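Local coordinates for protein ochratoxinase (Aspergillus niger, PDB 4C65) that hydrolyses the mycotoxin ochratoxin A to ochratoxin alpha and L-phenylalanine, acting as a zinc-dependent carboxypeptidase with a preference for C-terminal aromatic residues, at residues A116-E121 / A176-I181; S139-S144 / R193-R198; K201-M206 / R240-H245. One frame throughout, in Å; residues are numbered along the deposited sequence.

In the fold
All three contacts lie in the twisted TIM-barrel domain of this amidohydrolase; contact 2 lies between the others, though the three centres form a bent path. Centres of contacts 1 and 2 are 7 Å apart, those of 2 and 3 are 9 Å apart, and those of 1 and 3 are 13 Å apart. Along the chain the segments of contacts 1 and 2 alternate, and contact 3 opens after both have closed. Strands 142-144 and 179-181 pair in parallel, helix 185-198 follows, and strand 203-206 then pairs with strand 242-246. Arg198 ties contact 2 to contact 1, and backbone bonds from Leu143 tie it to contact 3, which carries zinc ligands.

Contact 1 (A116-E121 / A176-I181); sequences AGYGCE and AGPLCI
The Tyr118 ring has Ala176 O at its edge, close to the ring plane and 3.7 Å from CE1 of Tyr118, with Gly177 CA and Pro178 CD approaching obliquely. Glu121 OE1 and a water oxygen also sit at the rim, in the plane. His89 of a neighbouring subunit meets the ring with the two planes at about 50°. CG of Tyr118 is anti to the carbonyl carbon (chi1 -61°), beside the backbone N. The Tyr118 and Pro178 side chains lie side by side, both pointing the same way. They come nearest where Tyr118 OH lies 3.6 Å from Pro178 CD. The water donates to Ala176 O at 2.9 Å and only weakly to Tyr118 OH, so the polar link between the segments is indirect. Farther back the main chains close up, Gly117 CA lying 3.8 Å from Pro178 CA. The Gly117 backbone angles would bring a CB too close to Ala116 O. Ala116 CB, 3.7 Å from Pro178 O, completes the packing close to the zinc ligands Lys204 and His71. Tyr118 occupies the N-cap position of helix 119-127, while Pro178 leads into strand 179-181 and rests on Tyr164 of helix 157-164. Between the two segments comes Arg198 of helix 185-198, salt-bridged to Glu121 and hydrogen-bonded to Gly177 O.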
# COMPACT_ATOMS: atom_id res chain seq x y z
N ALA A 116 -10.46 -19.45 -20.37
CA ALA A 116 -10.32 -18.75 -19.09
C ALA A 116 -9.71 -19.71 -18.10
O ALA A 116 -10.30 -20.74 -17.79
CB ALA A 116 -11.67 -18.27 -18.59
N GLY A 117 -8.54 -19.42 -17.58
CA GLY A 117 -7.99 -20.27 -16.54
C GLY A 117 -6.49 -20.45 -16.60
O GLY A 117 -5.75 -19.57 -17.05
N TYR A 118 -6.04 -21.62 -16.18
CA TYR A 118 -4.63 -21.87 -15.93
C TYR A 118 -4.00 -22.73 -17.01
O TYR A 118 -3.05 -23.47 -16.74
CB TYR A 118 -4.50 -22.55 -14.57
CG TYR A 118 -4.99 -21.73 -13.41
CD1 TYR A 118 -4.40 -20.52 -13.10
CD2 TYR A 118 -6.07 -22.15 -12.65
CE1 TYR A 118 -4.87 -19.74 -12.06
CE2 TYR A 118 -6.52 -21.41 -11.58
CZ TYR A 118 -5.92 -20.21 -11.27
OH TYR A 118 -6.37 -19.44 -10.22
N GLY A 119 -4.53 -22.67 -18.22
CA GLY A 119 -4.02 -23.48 -19.33
C GLY A 119 -2.56 -23.26 -19.59
O GLY A 119 -1.84 -24.19 -19.92
N CYS A 120 -2.13 -22.01 -19.54
CA CYS A 120 -0.72 -21.69 -19.80
C CYS A 120 0.16 -22.33 -18.77
O CYS A 120 1.23 -22.87 -19.08
CB CYS A 120 -0.50 -20.19 -19.72
SG CYS A 120 -1.30 -19.23 -21.00
N GLU A 121 -0.29 -22.25 -17.52
CA GLU A 121 0.50 -22.76 -16.39
C GLU A 121 0.51 -24.31 -16.36
O GLU A 121 1.54 -24.92 -16.06
CB GLU A 121 -0.06 -22.20 -15.08
CG GLU A 121 0.19 -20.71 -14.86
CD GLU A 121 -0.66 -19.78 -15.74
OE1 GLU A 121 -1.83 -20.11 -16.05
OE2 GLU A 121 -0.14 -18.71 -16.09
N ALA A 176 -1.94 -13.35 -13.04
CA ALA A 176 -2.01 -14.74 -13.51
C ALA A 176 -3.14 -15.55 -12.89
O ALA A 176 -2.93 -16.58 -12.26
CB ALA A 176 -0.70 -15.43 -13.29
N GLY A 177 -4.36 -15.08 -13.10
CA GLY A 177 -5.56 -15.78 -12.65
C GLY A 177 -6.46 -16.16 -13.82
O GLY A 177 -6.10 -15.99 -14.96
N PRO A 178 -7.65 -16.65 -13.51
CA PRO A 178 -8.57 -17.04 -14.56
C PRO A 178 -9.26 -15.87 -15.22
O PRO A 178 -9.83 -16.00 -16.29
CB PRO A 178 -9.59 -17.91 -13.84
CG PRO A 178 -9.50 -17.59 -12.41
CD PRO A 178 -8.16 -16.95 -12.16
N LEU A 179 -9.17 -14.72 -14.59
CA LEU A 179 -9.84 -13.57 -15.04
C LEU A 179 -9.02 -12.31 -14.87
O LEU A 179 -8.22 -12.18 -13.97
CB LEU A 179 -11.17 -13.48 -14.30
CG LEU A 179 -11.76 -12.06 -14.26
CD1 LEU A 179 -12.63 -11.90 -15.51
CD2 LEU A 179 -12.51 -11.73 -12.96
N CYS A 180 -9.26 -11.37 -15.78
CA CYS A 180 -8.55 -10.12 -15.75
C CYS A 180 -9.55 -9.00 -15.97
O CYS A 180 -10.21 -8.95 -17.01
CB CYS A 180 -7.47 -10.12 -16.82
SG CYS A 180 -6.49 -8.61 -16.84
N ILE A 181 -9.65 -8.09 -15.01
CA ILE A 181 -10.50 -6.92 -15.11
C ILE A 181 -9.69 -5.70 -15.52
O ILE A 181 -8.67 -5.36 -14.90
CB ILE A 181 -11.19 -6.60 -13.76
CG1 ILE A 181 -11.87 -7.82 -13.14
CG2 ILE A 181 -12.04 -5.36 -13.90
CD1 ILE A 181 -13.21 -8.18 -13.61
O HOH W 1 -4.25 -16.77 -9.68

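Contact 2 (S139-S144 / R193-R198); sequences SGAALS and RLQIRR
Gln195 reaches from helix 185-198 to the loop at Ala141, where its OE1 accepts the backbone N-H of Ala141 at 2.8 Å. The bond is straight at hydrogen (169°), yet the donor stands above the amide plane, 58° out of it. CG of Gln195 is anti to the carbonyl carbon, and a bend at chi2 (-32°) turns CD toward Ala141. Nearer the helix, Gln195 CB lies 3.3 Å from Ser139 O. The amide nitrogen faces the other way: Gln195 NE2 binds Ala191 O one helical turn back and packs 4.0 Å from Leu143 CD2. The Leu143 and Gln195 side chains run antiparallel alongside one another. Arg198 lays one face of its guanidinium over the loop, with Gly140 CA 3.9 Å above the plane and over its centre. Its NH1 also makes a weak bond to Gln195 OE1, so this buried oxygen has two donors, while the stronger partners of the guanidinium are Glu121 and Gly177 O. Gly140 has a positive phi, and a CB there would lie 2.6 Å from Gln195 OE1, a clash. Here a helix of the TIM-barrel domain packs on the loop leading into strand 142-144, with Leu143 its one strand residue in contact. The zinc site is close by: the side chain of Ser139 is about 4 Å from that of the zinc ligand Lys204.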
# COMPACT_ATOMS: atom_id res chain seq x y z
N SER A 139 -5.92 -18.72 -23.45
CA SER A 139 -6.09 -17.28 -23.44
C SER A 139 -5.45 -16.64 -22.19
O SER A 139 -5.35 -15.40 -22.11
CB SER A 139 -7.58 -16.97 -23.44
OG SER A 139 -8.16 -17.57 -22.29
N GLY A 140 -5.02 -17.46 -21.24
CA GLY A 140 -4.71 -16.97 -19.91
C GLY A 140 -6.04 -16.54 -19.32
O GLY A 140 -7.03 -17.29 -19.40
N ALA A 141 -6.09 -15.34 -18.75
CA ALA A 141 -7.33 -14.82 -18.18
C ALA A 141 -8.28 -14.31 -19.27
O ALA A 141 -7.83 -13.77 -20.28
CB ALA A 141 -7.02 -13.69 -17.25
N ALA A 142 -9.57 -14.57 -19.09
CA ALA A 142 -10.59 -13.89 -19.90
C ALA A 142 -10.55 -12.44 -19.48
O ALA A 142 -10.44 -12.15 -18.28
CB ALA A 142 -11.97 -14.48 -19.63
N LEU A 143 -10.60 -11.53 -20.46
CA LEU A 143 -10.63 -10.12 -20.16
C LEU A 143 -12.07 -9.61 -20.05
O LEU A 143 -12.90 -9.88 -20.89
CB LEU A 143 -9.90 -9.33 -21.23
CG LEU A 143 -8.49 -9.71 -21.65
CD1 LEU A 143 -7.86 -8.56 -22.42
CD2 LEU A 143 -7.61 -10.06 -20.46
N SER A 144 -12.33 -8.83 -19.01
CA SER A 144 -13.64 -8.28 -18.74
C SER A 144 -13.53 -6.86 -18.21
O SER A 144 -12.56 -6.49 -17.57
CB SER A 144 -14.35 -9.13 -17.72
OG SER A 144 -15.64 -8.66 -17.43
N ARG A 193 -1.30 -7.85 -22.67
CA ARG A 193 0.12 -8.14 -22.53
C ARG A 193 0.39 -9.12 -21.38
O ARG A 193 1.23 -10.00 -21.50
CB ARG A 193 0.90 -6.85 -22.34
CG ARG A 193 0.94 -6.01 -23.60
CD ARG A 193 1.38 -4.57 -23.33
NE ARG A 193 1.22 -3.77 -24.55
CZ ARG A 193 1.65 -2.52 -24.70
NH1 ARG A 193 2.30 -1.91 -23.74
NH2 ARG A 193 1.46 -1.91 -25.84
N LEU A 194 -0.36 -9.01 -20.29
CA LEU A 194 -0.18 -9.93 -19.18
C LEU A 194 -0.56 -11.37 -19.55
O LEU A 194 -0.00 -12.32 -19.00
CB LEU A 194 -1.00 -9.49 -17.99
CG LEU A 194 -0.49 -8.30 -17.17
CD1 LEU A 194 -1.59 -7.80 -16.27
CD2 LEU A 194 0.71 -8.69 -16.34
N GLN A 195 -1.47 -11.56 -20.50
CA GLN A 195 -1.79 -12.93 -20.92
C GLN A 195 -0.70 -13.45 -21.82
O GLN A 195 -0.25 -14.60 -21.67
CB GLN A 195 -3.15 -12.99 -21.62
CG GLN A 195 -4.29 -12.35 -20.85
CD GLN A 195 -4.14 -12.46 -19.35
OE1 GLN A 195 -3.94 -13.54 -18.80
NE2 GLN A 195 -4.33 -11.33 -18.65
N ILE A 196 -0.25 -12.63 -22.77
CA ILE A 196 0.87 -13.04 -23.64
C ILE A 196 2.07 -13.41 -22.75
O ILE A 196 2.77 -14.38 -23.03
CB ILE A 196 1.31 -11.92 -24.59
CG1 ILE A 196 0.17 -11.51 -25.53
CG2 ILE A 196 2.52 -12.35 -25.38
CD1 ILE A 196 -0.21 -12.58 -26.54
N ARG A 197 2.28 -12.62 -21.70
CA ARG A 197 3.36 -12.88 -20.73
C ARG A 197 3.37 -14.32 -20.21
O ARG A 197 4.44 -14.90 -20.09
CB ARG A 197 3.27 -11.94 -19.55
CG ARG A 197 4.52 -11.90 -18.69
CD ARG A 197 4.35 -10.87 -17.60
NE ARG A 197 5.60 -10.64 -16.92
CZ ARG A 197 6.16 -11.46 -16.04
NH1 ARG A 197 5.53 -12.54 -15.60
NH2 ARG A 197 7.33 -11.16 -15.58
N ARG A 198 2.17 -14.87 -19.95
CA ARG A 198 2.03 -16.26 -19.42
C ARG A 198 2.10 -17.28 -20.54
O ARG A 198 2.15 -18.46 -20.29
CB ARG A 198 0.79 -16.46 -18.45
CG ARG A 198 0.02 -15.20 -18.32
CD ARG A 198 -1.13 -15.25 -17.41
NE ARG A 198 -1.70 -16.47 -16.89
CZ ARG A 198 -2.94 -16.54 -16.43
NH1 ARG A 198 -3.74 -15.46 -16.45
NH2 ARG A 198 -3.42 -17.66 -15.94

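Contact 3 (K201-M206 / R240-H245); sequences KVIKVM and RIVSAH
Lys204 and Ser243 are paired neighbours on two parallel strands, 203-206 and 242-245, joined through helix 225-237 as a beta-alpha-beta unit of the TIM barrel. The axes of the strands approach to 4.5 Å and make an angle of 25°. Four backbone bonds hold the register: Ile203 N to Ile241 O, Ser243 N to Ile203 O, Val205 N to Ser243 O and His245 N to Val205 O. CA-H...O contacts lie between them, among them Lys204 CA to Ser243 O at 3.2 Å. Lys204 was modelled in two conformers, so the path of its outer atoms, described for one of them, is less certain. Lys204 CB stands 4.0 Å from Ser243 O, and CG is anti to the backbone N. After the bend at chi2 (88°), Lys204 CD returns to 3.9 Å from Ser243 O, and Lys204 CE then lies 4.0 Å from His245 CB as the two side chains cross obliquely. At the tip, NZ bonds to Leu115 O. Experiment places Lys204 in the active site and makes it a ligand of both zinc ions; His245, a ligand of the second zinc with His265, projects from the same side of the sheet, and its NE2 hydrogen-bonds Gly209 O. Ser243 is there too, its OG bonded to Glu264. The other side is apolar: Val205 and Val242 cross at about a right angle, while Ile203, Val205 and Val242 all rest on helix 225-237. Val205 CG2 comes within 3.8 Å of Ala244 CB. At the Met206-His245 pair, beside the metal site, Met206 SD approaches the His245 ring at a slant, 4.4 Å from its centroid and 30° off the ring normal.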
# COMPACT_ATOMS: atom_id res chain seq x y z
N LYS A 201 -1.83 -18.16 -26.26
CA LYS A 201 -1.81 -18.32 -27.70
C LYS A 201 -3.13 -17.84 -28.32
O LYS A 201 -3.31 -17.92 -29.53
CB LYS A 201 -1.51 -19.76 -28.06
CG LYS A 201 -0.02 -20.03 -28.06
CD LYS A 201 0.27 -21.51 -28.13
CE LYS A 201 1.77 -21.80 -27.85
NZ LYS A 201 2.28 -22.92 -28.68
N VAL A 202 -4.03 -17.34 -27.50
CA VAL A 202 -5.20 -16.67 -27.98
C VAL A 202 -5.56 -15.60 -26.95
O VAL A 202 -5.10 -15.65 -25.81
CB VAL A 202 -6.35 -17.67 -28.24
CG1 VAL A 202 -6.87 -18.28 -26.94
CG2 VAL A 202 -7.49 -16.98 -29.00
N ILE A 203 -6.38 -14.63 -27.35
CA ILE A 203 -6.95 -13.68 -26.39
C ILE A 203 -8.46 -13.81 -26.34
O ILE A 203 -9.13 -13.89 -27.38
CB ILE A 203 -6.53 -12.21 -26.69
CG1 ILE A 203 -5.02 -12.05 -26.62
CG2 ILE A 203 -7.17 -11.24 -25.68
CD1 ILE A 203 -4.41 -12.34 -25.26
N LYS A 204 -9.01 -13.81 -25.13
CA LYS A 204 -10.47 -13.90 -24.94
C LYS A 204 -11.01 -12.66 -24.25
O LYS A 204 -10.52 -12.27 -23.20
CB LYS A 204 -10.80 -15.15 -24.10
CG LYS A 204 -12.13 -15.17 -23.38
CD LYS A 204 -13.29 -15.70 -24.19
CE LYS A 204 -14.37 -15.90 -23.08
NZ LYS A 204 -14.15 -16.85 -21.90
N VAL A 205 -12.08 -12.08 -24.82
CA VAL A 205 -12.80 -10.95 -24.21
C VAL A 205 -14.25 -11.29 -23.94
O VAL A 205 -14.83 -12.15 -24.61
CB VAL A 205 -12.81 -9.68 -25.07
CG1 VAL A 205 -11.41 -9.20 -25.29
CG2 VAL A 205 -13.48 -9.91 -26.42
N MET A 206 -14.82 -10.63 -22.92
CA MET A 206 -16.24 -10.66 -22.67
C MET A 206 -16.78 -9.44 -23.39
O MET A 206 -16.49 -8.31 -23.03
CB MET A 206 -16.52 -10.60 -21.18
CG MET A 206 -15.85 -11.70 -20.36
SD MET A 206 -16.27 -13.38 -20.89
CE MET A 206 -15.83 -14.31 -19.41
N ARG A 240 -1.68 -13.10 -32.32
CA ARG A 240 -2.82 -13.76 -31.71
C ARG A 240 -4.11 -13.15 -32.34
O ARG A 240 -4.13 -11.99 -32.72
CB ARG A 240 -2.85 -13.55 -30.23
CG ARG A 240 -2.05 -14.54 -29.43
CD ARG A 240 -0.56 -14.47 -29.69
NE ARG A 240 0.15 -15.21 -28.67
CZ ARG A 240 1.47 -15.34 -28.58
NH1 ARG A 240 2.27 -14.80 -29.48
NH2 ARG A 240 1.97 -16.01 -27.56
N ILE A 241 -5.16 -13.95 -32.38
CA ILE A 241 -6.48 -13.43 -32.64
C ILE A 241 -7.29 -13.39 -31.33
O ILE A 241 -6.86 -13.91 -30.29
CB ILE A 241 -7.20 -14.28 -33.67
CG1 ILE A 241 -7.36 -15.71 -33.17
CG2 ILE A 241 -6.47 -14.20 -35.00
CD1 ILE A 241 -8.49 -16.45 -33.84
N VAL A 242 -8.42 -12.68 -31.37
CA VAL A 242 -9.24 -12.50 -30.21
C VAL A 242 -10.50 -13.28 -30.41
O VAL A 242 -11.12 -13.25 -31.47
CB VAL A 242 -9.58 -11.02 -29.98
CG1 VAL A 242 -10.60 -10.88 -28.87
CG2 VAL A 242 -8.33 -10.23 -29.68
N SER A 243 -10.89 -14.00 -29.37
CA SER A 243 -12.15 -14.67 -29.31
C SER A 243 -13.03 -13.87 -28.39
O SER A 243 -12.62 -13.49 -27.29
CB SER A 243 -11.96 -16.08 -28.74
OG SER A 243 -13.22 -16.72 -28.54
N ALA A 244 -14.27 -13.66 -28.82
CA ALA A 244 -15.22 -12.84 -28.10
C ALA A 244 -16.45 -13.64 -27.67
O ALA A 244 -17.14 -14.21 -28.51
CB ALA A 244 -15.65 -11.69 -28.98
N HIS A 245 -16.70 -13.66 -26.36
CA HIS A 245 -17.97 -14.08 -25.78
C HIS A 245 -19.04 -13.08 -26.19
O HIS A 245 -19.00 -11.93 -25.76
CB HIS A 245 -17.81 -14.17 -24.27
CG HIS A 245 -19.09 -14.28 -23.51
ND1 HIS A 245 -19.48 -15.45 -22.90
CD2 HIS A 245 -20.03 -13.35 -23.18
CE1 HIS A 245 -20.63 -15.25 -22.27
NE2 HIS A 245 -20.98 -13.99 -22.42